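AxyAgu115A (Amphibacillus xylanus NBRC 15112, PDB 6NPS) is a family GH115 alpha-glucuronidase that probably hydrolyses glucuronic acid substituents from xylans such as arabinoglucuronoxylan. Local coordinates at residues Gly881-Val884 / Asp888-Val891; Lys805-Glu808 / Leu814-Phe817; Thr837-Gln840 / Asp844-Phe847; Met785-Thr790 / Ile794-Glu799. The protein carries 3 engineered substitutions. All blocks are in the same frame, centred on the assembly; numbering follows the deposited sequence.

All four contacts fall within the C-terminal GH115 domain, whose facing beta strands are consistent with the galactose-binding-like fold of its clan. Along the chain contact 4 comes first, then contact 2, contact 3 and contact 1. Contacts 2 and 3 touch, their centres about 8 Å apart: K805 and F847 share a backbone hydrogen bond, and P846 packs against backbone carbonyls of contact 2. Contact 1, a hairpin whose first strand pairs with strand 926-934, has its centre about 13 Å from that of contact 3. Contact 4 lies about 23 Å from contact 2, centre to centre, yet strand 847-854 pairs with both strand 803-808 and strand 786-788. Shared strands thus join these local contacts.

Contact 1: Gly881-Val884 / Asp888-Val891; sequences GIQV and DVDV
I882 and D890 meet as an antiparallel hydrogen-bonded pair, and both of their backbone bonds are nearly straight. I882 N reaches D890 O at 2.9 Å, and D890 N returns to I882 O at 2.8 Å. Their side chains run side by side on one face of the sheet. The first torsion of I882 (chi1 71°) sets CG1 between its own N and carbonyl carbon, bringing CG1 to 3.7 Å from D890 O. An isoleucine suits this place because its branched body also packs on L862, F864, T919 and I921 in the interior, while D890 turns a charge to solvent. The two segments are the arms of a beta hairpin, strands 879-884 and 890-893, whose first arm also pairs with strand 926-934. Where the ladder frays toward the turn, a water takes over, accepting from V884 N and donating to D888 O. Away from the I882 face, V889 crosses Q883 at about a right angle, its CG2 methyl 3.8 Å from Q883 OE1 and 3.9 Å from Q883 CD. The extended Q883 chain lays its amide end beside the V889 methyl, and that amide is held at both ends: NE2 bonds to N887 O in the turn, and OE1 to the hydroxyl of Y933. V889 itself packs on the Y933 side chain, and V889 CA approaches I882 O at 3.5 Å in a CA-H...O contact.

Contact 2: Lys805-Glu808 / Leu814-Phe817; sequences KATE and LNRF
T807 and N815 form the tight centre of this contact, joined by three hydrogen bonds. Two belong to the backbone of an antiparallel pair: T807 N to N815 O, 2.9 Å, and N815 N to T807 O, 2.7 Å. The third runs between the side chains, N815 ND2 to T807 OG1, at 2.9 Å; the N-H points almost straight at the oxygen (173°), which lies in the amide plane. With chi1 at 62°, T807 holds OG1 between its backbone N and carbonyl carbon, turned to the asparagine. The same hydroxyl donates to D844 O, so a threonine serves here as both acceptor and donor. N815 is buried, and its remaining amide oxygen, OD1, is met by N809 ND2. A leucine in its place would probably leave T807 OG1 without its donor and N809 ND2 without its acceptor. The other face is looser and lies toward solvent. There L814 CD2 rests on E808 CG at 3.8 Å, aliphatic carbon on aliphatic carbon, while the glutamate carboxylate continues outward. A806, small enough to sit close to the partner strand, brings CB to 3.7 Å from R816 CB. The arginine chain bends away, giving NH1 to L814 O of its own strand and NE to a salt bridge with E818. The segments belong to a beta hairpin in which strand 814-821 lies between strands 803-808 and 828-833, while strand 803-808 pairs on its other edge with strand 847-854.

Contact 3: Thr837-Gln840 / Asp844-Phe847; sequences THYQ and DAPF
Q840 and D844 close the backbone into an alpha-turn, D844 N donating to Q840 O at 3.3 Å in the carbonyl plane, with A845 N adding a weak bond to the same oxygen. The turn lies in the long loop that carries the chain from strand 828-833 to strand 847-854 of the C-terminal domain. D844 reinforces it with its side chain. At chi1 58° the carboxylate folds back across the turn, and OD2 accepts from Q840 N at 2.8 Å in a nearly straight bond (176°). Its other oxygen, OD1, takes a hydrogen bond from a water that also donates to H838 O. An aspartate thus fits because one short acid meets a backbone N-H and, through water, a carbonyl two residues farther back. An alanine here is likely to leave Q840 N without its acceptor and the turn held mainly by the longer backbone bonds. Beneath the turn lies Y839, buried and apolar along most of its length. A845, small enough for a tight fit, sets CB 3.7 Å from Y839 CB, and D844 O comes to 3.5 Å from Y839 CD2. The hydroxyl at the far end of the tyrosine is satisfied by P834 O. The ring lies between two residues of the same loop: T837 CB over one face, toward the rim, and on the opposite face P846, whose CD sits 3.9 Å from the Y839 ring centroid, 14° off its normal, in a CH-pi contact.

Contact 4: Met785-Thr790 / Ile794-Glu799; sequences MTFVDT and ISIEAE
S795 OG is gripped from outside the two segments by P960 O, with a weak bond to N961 O, while S795 O, turned toward the other segment, comes within 3.7 Å of F787 CE2. The serine faces away from F787, and its neighbours I794 and I796 point toward it. I796 meets the ring face: its CG1 lies over the centre of the F787 ring, 3.5 Å from the centroid and only 4° off the normal, a CH-pi contact. CG2 of I796 reaches the far end of the ring, 3.6 Å from F787 CZ; a flat phenylalanine offers a broad face, which a branched isoleucine reaches with two carbons. I794 flanks the ring's stem, CG2 to F787 CB at 3.7 Å. I794 CG1, anti to the carbonyl carbon (chi1 -63°), comes to 3.7 Å from CB of D789, whose carboxylate G792 N holds. The strands face each other as a beta-arch, axes 7.8 Å apart at 150°, 786-788 pairing with strand 847-854 and 794-797 with strand 940-948. With no hydrogen bond between the segments, their cohesion rests on aromatic and aliphatic packing, and the backbone finds partners elsewhere, V788 in Y964 and S795 N in the T963 hydroxyl.

Contact 1: Gly881-Val884 / Asp888-Val891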
loop_
_atom_site.group_PDB
_atom_site.type_symbol
_atom_site.label_atom_id
_atom_site.label_comp_id
_atom_site.label_asym_id
_atom_site.label_seq_id
_atom_site.Cartn_x
_atom_site.Cartn_y
_atom_site.Cartn_z
ATOM N N GLY A 881 -28.487 19.985 -20.794
ATOM C CA GLY A 881 -28.092 20.696 -21.991
ATOM C C GLY A 881 -26.841 21.508 -21.698
ATOM O O GLY A 881 -26.748 22.160 -20.651
ATOM N N ILE A 882 -25.880 21.455 -22.622
ATOM C CA ILE A 882 -24.718 22.339 -22.533
ATOM C C ILE A 882 -24.561 23.101 -23.837
ATOM O O ILE A 882 -24.729 22.545 -24.929
ATOM C CB ILE A 882 -23.402 21.613 -22.182
ATOM C CG1 ILE A 882 -22.917 20.760 -23.344
ATOM C CG2 ILE A 882 -23.544 20.775 -20.905
ATOM C CD1 ILE A 882 -21.420 20.503 -23.328
ATOM N N GLN A 883 -24.232 24.384 -23.720
ATOM C CA GLN A 883 -23.930 25.194 -24.882
ATOM C C GLN A 883 -22.702 26.037 -24.595
ATOM O O GLN A 883 -22.653 26.748 -23.584
ATOM C CB GLN A 883 -25.096 26.086 -25.250
ATOM C CG GLN A 883 -24.809 26.941 -26.443
ATOM C CD GLN A 883 -25.977 27.814 -26.774
ATOM O OE1 GLN A 883 -26.872 27.998 -25.951
ATOM N NE2 GLN A 883 -25.988 28.358 -27.980
ATOM N N VAL A 884 -21.722 25.948 -25.484
ATOM C CA VAL A 884 -20.468 26.686 -25.372
ATOM C C VAL A 884 -20.487 27.778 -26.423
ATOM O O VAL A 884 -20.586 27.492 -27.621
ATOM C CB VAL A 884 -19.256 25.763 -25.543
ATOM C CG1 VAL A 884 -17.946 26.567 -25.593
ATOM C CG2 VAL A 884 -19.239 24.753 -24.424
ATOM N N ASP A 888 -24.058 24.861 -31.288
ATOM C CA ASP A 888 -25.333 24.222 -31.018
ATOM C C ASP A 888 -25.377 23.698 -29.588
ATOM O O ASP A 888 -24.353 23.331 -29.001
ATOM C CB ASP A 888 -25.582 23.078 -31.996
ATOM C CG ASP A 888 -25.754 23.557 -33.415
ATOM O OD1 ASP A 888 -25.615 22.725 -34.336
ATOM O OD2 ASP A 888 -26.028 24.762 -33.608
ATOM N N VAL A 889 -26.584 23.690 -29.018
ATOM C CA VAL A 889 -26.788 23.035 -27.736
ATOM C C VAL A 889 -26.532 21.550 -27.914
ATOM O O VAL A 889 -26.899 20.956 -28.933
ATOM C CB VAL A 889 -28.210 23.302 -27.211
ATOM C CG1 VAL A 889 -28.388 22.709 -25.828
ATOM C CG2 VAL A 889 -28.480 24.784 -27.168
ATOM N N ASP A 890 -25.865 20.946 -26.943
ATOM C CA ASP A 890 -25.654 19.508 -26.939
ATOM C C ASP A 890 -26.371 18.933 -25.731
ATOM O O ASP A 890 -26.077 19.312 -24.596
ATOM C CB ASP A 890 -24.170 19.162 -26.902
ATOM C CG ASP A 890 -23.911 17.704 -27.218
ATOM O OD1 ASP A 890 -24.786 17.066 -27.850
ATOM O OD2 ASP A 890 -22.833 17.198 -26.833
ATOM N N VAL A 891 -27.313 18.029 -25.970
ATOM C CA VAL A 891 -28.016 17.361 -24.885
ATOM C C VAL A 891 -27.252 16.083 -24.543
ATOM O O VAL A 891 -27.100 15.196 -25.386
ATOM C CB VAL A 891 -29.469 17.077 -25.276
ATOM C CG1 VAL A 891 -30.182 16.336 -24.151
ATOM C CG2 VAL A 891 -30.162 18.390 -25.622
HETATM O O HOH W 1 -22.118 24.118 -27.626
#

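Contact 2: Lys805-Glu808 / Leu814-Phe817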
loop_
_atom_site.group_PDB
_atom_site.type_symbol
_atom_site.label_atom_id
_atom_site.label_comp_id
_atom_site.label_asym_id
_atom_site.label_seq_id
_atom_site.Cartn_x
_atom_site.Cartn_y
_atom_site.Cartn_z
ATOM N N LYS A 805 -31.350 32.461 -16.884
ATOM C CA LYS A 805 -32.590 32.856 -17.525
ATOM C C LYS A 805 -33.676 31.895 -17.087
ATOM O O LYS A 805 -33.512 30.668 -17.190
ATOM C CB LYS A 805 -32.476 32.900 -19.047
ATOM C CG LYS A 805 -33.572 33.776 -19.668
ATOM C CD LYS A 805 -33.291 34.122 -21.120
ATOM C CE LYS A 805 -31.872 34.711 -21.302
ATOM N NZ LYS A 805 -31.644 35.473 -22.574
ATOM N N ALA A 806 -34.753 32.456 -16.555
ATOM C CA ALA A 806 -35.920 31.665 -16.219
ATOM C C ALA A 806 -36.878 31.662 -17.408
ATOM O O ALA A 806 -36.734 32.447 -18.347
ATOM C CB ALA A 806 -36.591 32.224 -14.964
ATOM N N THR A 807 -37.840 30.746 -17.392
ATOM C CA THR A 807 -38.923 30.814 -18.365
ATOM C C THR A 807 -40.233 30.873 -17.592
ATOM O O THR A 807 -40.294 30.527 -16.405
ATOM C CB THR A 807 -38.906 29.613 -19.376
ATOM O OG1 THR A 807 -39.095 28.370 -18.697
ATOM C CG2 THR A 807 -37.573 29.550 -20.160
ATOM N N GLU A 808 -41.290 31.311 -18.266
ATOM C CA GLU A 808 -42.553 31.593 -17.597
ATOM C C GLU A 808 -43.652 30.633 -18.037
ATOM O O GLU A 808 -43.734 30.254 -19.207
ATOM C CB GLU A 808 -42.997 33.046 -17.855
ATOM C CG GLU A 808 -44.079 33.516 -16.892
ATOM C CD GLU A 808 -44.408 34.995 -17.045
ATOM O OE1 GLU A 808 -43.472 35.807 -17.236
ATOM O OE2 GLU A 808 -45.611 35.334 -16.980
ATOM N N LEU A 814 -42.582 30.616 -12.638
ATOM C CA LEU A 814 -41.354 30.604 -13.415
ATOM C C LEU A 814 -40.669 29.253 -13.290
ATOM O O LEU A 814 -40.757 28.592 -12.256
ATOM C CB LEU A 814 -40.374 31.710 -12.970
ATOM C CG LEU A 814 -40.908 33.146 -13.066
ATOM C CD1 LEU A 814 -40.002 34.092 -12.282
ATOM C CD2 LEU A 814 -41.047 33.596 -14.526
ATOM N N ASN A 815 -39.980 28.859 -14.358
ATOM C CA ASN A 815 -39.058 27.727 -14.329
ATOM C C ASN A 815 -37.645 28.286 -14.255
ATOM O O ASN A 815 -37.217 29.032 -15.143
ATOM C CB ASN A 815 -39.224 26.818 -15.549
ATOM C CG ASN A 815 -40.687 26.543 -15.885
ATOM O OD1 ASN A 815 -41.434 25.977 -15.088
ATOM N ND2 ASN A 815 -41.106 26.978 -17.070
ATOM N N ARG A 816 -36.908 27.904 -13.221
ATOM C CA ARG A 816 -35.641 28.569 -12.959
ATOM C C ARG A 816 -34.733 27.648 -12.171
ATOM O O ARG A 816 -35.202 26.799 -11.412
ATOM C CB ARG A 816 -35.862 29.869 -12.173
ATOM C CG ARG A 816 -36.278 29.642 -10.714
ATOM C CD ARG A 816 -37.759 29.159 -10.572
ATOM N NE ARG A 816 -38.101 28.942 -9.167
ATOM C CZ ARG A 816 -39.205 28.351 -8.733
ATOM N NH1 ARG A 816 -40.096 27.880 -9.591
ATOM N NH2 ARG A 816 -39.405 28.211 -7.424
ATOM N N PHE A 817 -33.427 27.842 -12.333
ATOM C CA PHE A 817 -32.490 27.262 -11.386
ATOM C C PHE A 817 -32.545 27.980 -10.045
ATOM O O PHE A 817 -32.615 29.202 -9.976
ATOM C CB PHE A 817 -31.067 27.301 -11.938
ATOM C CG PHE A 817 -30.765 26.173 -12.885
ATOM C CD1 PHE A 817 -30.386 24.952 -12.413
ATOM C CD2 PHE A 817 -30.896 26.370 -14.272
ATOM C CE1 PHE A 817 -30.134 23.877 -13.286
ATOM C CE2 PHE A 817 -30.624 25.360 -15.133
ATOM C CZ PHE A 817 -30.240 24.095 -14.648
#

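Contact 3: Thr837-Gln840 / Asp844-Phe847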
loop_
_atom_site.group_PDB
_atom_site.type_symbol
_atom_site.label_atom_id
_atom_site.label_comp_id
_atom_site.label_asym_id
_atom_site.label_seq_id
_atom_site.Cartn_x
_atom_site.Cartn_y
_atom_site.Cartn_z
ATOM N N THR A 837 -40.967 18.673 -14.179
ATOM C CA THR A 837 -41.074 18.904 -15.612
ATOM C C THR A 837 -39.878 18.305 -16.329
ATOM O O THR A 837 -38.739 18.458 -15.883
ATOM C CB THR A 837 -41.108 20.402 -15.933
ATOM O OG1 THR A 837 -42.061 21.063 -15.090
ATOM C CG2 THR A 837 -41.422 20.626 -17.417
ATOM N N HIS A 838 -40.140 17.681 -17.477
ATOM C CA HIS A 838 -39.100 17.335 -18.441
ATOM C C HIS A 838 -38.979 18.520 -19.399
ATOM O O HIS A 838 -39.836 18.727 -20.267
ATOM C CB HIS A 838 -39.441 16.029 -19.159
ATOM C CG HIS A 838 -39.508 14.837 -18.241
ATOM N ND1 HIS A 838 -38.543 13.848 -18.222
ATOM C CD2 HIS A 838 -40.418 14.487 -17.298
ATOM C CE1 HIS A 838 -38.858 12.941 -17.312
ATOM N NE2 HIS A 838 -39.993 13.304 -16.738
ATOM N N TYR A 839 -37.913 19.307 -19.233
ATOM C CA TYR A 839 -37.718 20.517 -20.010
ATOM C C TYR A 839 -37.167 20.182 -21.389
ATOM O O TYR A 839 -36.497 19.166 -21.574
ATOM C CB TYR A 839 -36.742 21.448 -19.264
ATOM C CG TYR A 839 -37.294 21.946 -17.952
ATOM C CD1 TYR A 839 -36.854 21.430 -16.735
ATOM C CD2 TYR A 839 -38.278 22.945 -17.933
ATOM C CE1 TYR A 839 -37.373 21.894 -15.527
ATOM C CE2 TYR A 839 -38.808 23.406 -16.763
ATOM C CZ TYR A 839 -38.359 22.892 -15.558
ATOM O OH TYR A 839 -38.917 23.379 -14.386
ATOM N N GLN A 840 -37.422 21.059 -22.357
ATOM C CA GLN A 840 -36.866 20.927 -23.700
ATOM C C GLN A 840 -36.076 22.177 -24.047
ATOM O O GLN A 840 -36.597 23.287 -23.931
ATOM C CB GLN A 840 -37.982 20.695 -24.716
ATOM C CG GLN A 840 -38.709 19.402 -24.467
ATOM C CD GLN A 840 -38.965 18.634 -25.740
ATOM O OE1 GLN A 840 -40.088 18.190 -25.990
ATOM N NE2 GLN A 840 -37.925 18.472 -26.559
ATOM N N ASP A 844 -38.857 25.470 -23.072
ATOM C CA ASP A 844 -39.123 25.928 -21.717
ATOM C C ASP A 844 -37.949 25.722 -20.758
ATOM O O ASP A 844 -38.080 26.044 -19.575
ATOM C CB ASP A 844 -40.362 25.204 -21.165
ATOM C CG ASP A 844 -40.202 23.672 -21.176
ATOM O OD1 ASP A 844 -41.045 22.956 -20.602
ATOM O OD2 ASP A 844 -39.201 23.178 -21.744
ATOM N N ALA A 845 -36.820 25.174 -21.207
ATOM C CA ALA A 845 -35.726 24.866 -20.278
ATOM C C ALA A 845 -35.066 26.143 -19.761
ATOM O O ALA A 845 -34.620 26.958 -20.563
ATOM C CB ALA A 845 -34.667 24.006 -20.958
ATOM N N PRO A 846 -34.936 26.322 -18.452
ATOM C CA PRO A 846 -34.114 27.423 -17.928
ATOM C C PRO A 846 -32.628 27.080 -18.004
ATOM O O PRO A 846 -32.231 25.913 -18.132
ATOM C CB PRO A 846 -34.545 27.520 -16.462
ATOM C CG PRO A 846 -34.781 26.052 -16.092
ATOM C CD PRO A 846 -35.446 25.449 -17.375
ATOM N N PHE A 847 -31.798 28.113 -17.878
ATOM C CA PHE A 847 -30.356 27.901 -17.907
ATOM C C PHE A 847 -29.647 28.809 -16.912
ATOM O O PHE A 847 -30.205 29.795 -16.416
ATOM C CB PHE A 847 -29.765 28.051 -19.335
ATOM C CG PHE A 847 -29.813 29.434 -19.932
ATOM C CD1 PHE A 847 -28.840 30.371 -19.624
ATOM C CD2 PHE A 847 -30.768 29.764 -20.891
ATOM C CE1 PHE A 847 -28.847 31.618 -20.195
ATOM C CE2 PHE A 847 -30.778 31.023 -21.476
ATOM C CZ PHE A 847 -29.807 31.950 -21.126
HETATM O O HOH W 2 -41.391 20.660 -21.448
#

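Contact 4: Met785-Thr790 / Ile794-Glu799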
loop_
_atom_site.group_PDB
_atom_site.type_symbol
_atom_site.label_atom_id
_atom_site.label_comp_id
_atom_site.label_asym_id
_atom_site.label_seq_id
_atom_site.Cartn_x
_atom_site.Cartn_y
_atom_site.Cartn_z
ATOM N N MET A 785 -17.784 37.763 -11.876
ATOM C CA MET A 785 -18.037 36.330 -11.977
ATOM C C MET A 785 -17.353 35.681 -13.176
ATOM O O MET A 785 -17.656 34.529 -13.488
ATOM C CB MET A 785 -19.544 36.018 -12.008
ATOM C CG MET A 785 -20.339 36.756 -10.930
ATOM S SD MET A 785 -19.725 36.397 -9.258
ATOM C CE MET A 785 -20.161 34.676 -9.169
ATOM N N THR A 786 -16.392 36.348 -13.816
ATOM C CA THR A 786 -15.600 35.690 -14.848
ATOM C C THR A 786 -14.477 34.866 -14.222
ATOM O O THR A 786 -13.593 35.421 -13.553
ATOM C CB THR A 786 -14.998 36.710 -15.796
ATOM O OG1 THR A 786 -16.051 37.497 -16.345
ATOM C CG2 THR A 786 -14.241 35.993 -16.910
ATOM N N PHE A 787 -14.486 33.557 -14.469
ATOM C CA PHE A 787 -13.407 32.701 -14.003
ATOM C C PHE A 787 -12.217 32.822 -14.948
ATOM O O PHE A 787 -12.379 32.887 -16.171
ATOM C CB PHE A 787 -13.892 31.252 -13.884
ATOM C CG PHE A 787 -14.756 31.024 -12.676
ATOM C CD1 PHE A 787 -16.101 31.359 -12.694
ATOM C CD2 PHE A 787 -14.212 30.515 -11.497
ATOM C CE1 PHE A 787 -16.881 31.199 -11.579
ATOM C CE2 PHE A 787 -14.979 30.346 -10.378
ATOM C CZ PHE A 787 -16.330 30.684 -10.416
ATOM N N VAL A 788 -11.015 32.907 -14.392
ATOM C CA VAL A 788 -9.825 33.152 -15.216
ATOM C C VAL A 788 -8.852 32.004 -14.973
ATOM O O VAL A 788 -8.416 31.797 -13.836
ATOM C CB VAL A 788 -9.159 34.504 -14.911
ATOM C CG1 VAL A 788 -7.897 34.678 -15.795
ATOM C CG2 VAL A 788 -10.095 35.677 -15.207
ATOM N N ASP A 789 -8.524 31.255 -16.029
ATOM C CA ASP A 789 -7.568 30.152 -15.924
ATOM C C ASP A 789 -6.153 30.696 -15.741
ATOM O O ASP A 789 -5.527 31.147 -16.698
ATOM C CB ASP A 789 -7.632 29.259 -17.162
ATOM C CG ASP A 789 -6.617 28.081 -17.110
ATOM O OD1 ASP A 789 -5.749 28.029 -16.198
ATOM O OD2 ASP A 789 -6.702 27.181 -17.984
ATOM N N THR A 790 -5.606 30.592 -14.538
ATOM C CA THR A 790 -4.190 30.849 -14.372
ATOM C C THR A 790 -3.395 29.638 -13.902
ATOM O O THR A 790 -2.174 29.636 -14.063
ATOM C CB THR A 790 -3.969 31.998 -13.385
ATOM O OG1 THR A 790 -4.549 31.647 -12.121
ATOM C CG2 THR A 790 -4.608 33.260 -13.902
ATOM N N ILE A 794 -9.819 25.270 -14.283
ATOM C CA ILE A 794 -10.801 26.139 -13.646
ATOM C C ILE A 794 -11.747 25.259 -12.849
ATOM O O ILE A 794 -12.136 24.187 -13.320
ATOM C CB ILE A 794 -11.598 26.956 -14.682
ATOM C CG1 ILE A 794 -10.687 27.912 -15.468
ATOM C CG2 ILE A 794 -12.770 27.720 -13.998
ATOM C CD1 ILE A 794 -11.429 28.556 -16.632
ATOM N N SER A 795 -12.107 25.706 -11.645
ATOM C CA SER A 795 -13.006 24.976 -10.769
ATOM C C SER A 795 -14.005 25.995 -10.240
ATOM O O SER A 795 -13.606 27.018 -9.663
ATOM C CB SER A 795 -12.249 24.282 -9.639
ATOM O OG SER A 795 -13.146 23.791 -8.651
ATOM N N ILE A 796 -15.292 25.703 -10.436
ATOM C CA ILE A 796 -16.396 26.644 -10.268
ATOM C C ILE A 796 -17.407 26.011 -9.327
ATOM O O ILE A 796 -17.918 24.931 -9.623
ATOM C CB ILE A 796 -17.081 26.949 -11.611
ATOM C CG1 ILE A 796 -16.108 27.609 -12.588
ATOM C CG2 ILE A 796 -18.313 27.819 -11.388
ATOM C CD1 ILE A 796 -16.630 27.662 -14.005
ATOM N N GLU A 797 -17.707 26.660 -8.203
ATOM C CA GLU A 797 -18.889 26.210 -7.478
ATOM C C GLU A 797 -20.117 26.637 -8.277
ATOM O O GLU A 797 -20.171 27.746 -8.824
ATOM C CB GLU A 797 -18.932 26.742 -6.048
ATOM C CG GLU A 797 -17.621 26.580 -5.293
ATOM C CD GLU A 797 -17.477 25.284 -4.477
ATOM O OE1 GLU A 797 -18.137 24.255 -4.759
ATOM O OE2 GLU A 797 -16.666 25.310 -3.525
ATOM N N ALA A 798 -21.073 25.715 -8.405
ATOM C CA ALA A 798 -22.155 25.884 -9.362
ATOM C C ALA A 798 -22.980 27.132 -9.067
ATOM O O ALA A 798 -23.596 27.702 -9.973
ATOM C CB ALA A 798 -23.032 24.606 -9.355
ATOM N N GLU A 799 -23.018 27.562 -7.812
ATOM C CA GLU A 799 -23.748 28.771 -7.457
ATOM C C GLU A 799 -23.129 30.046 -8.048
ATOM O O GLU A 799 -23.823 31.065 -8.148
ATOM C CB GLU A 799 -23.838 28.828 -5.931
ATOM C CG GLU A 799 -23.728 30.160 -5.307
ATOM C CD GLU A 799 -23.520 30.103 -3.805
ATOM O OE1 GLU A 799 -23.925 29.109 -3.158
ATOM O OE2 GLU A 799 -22.986 31.101 -3.269
#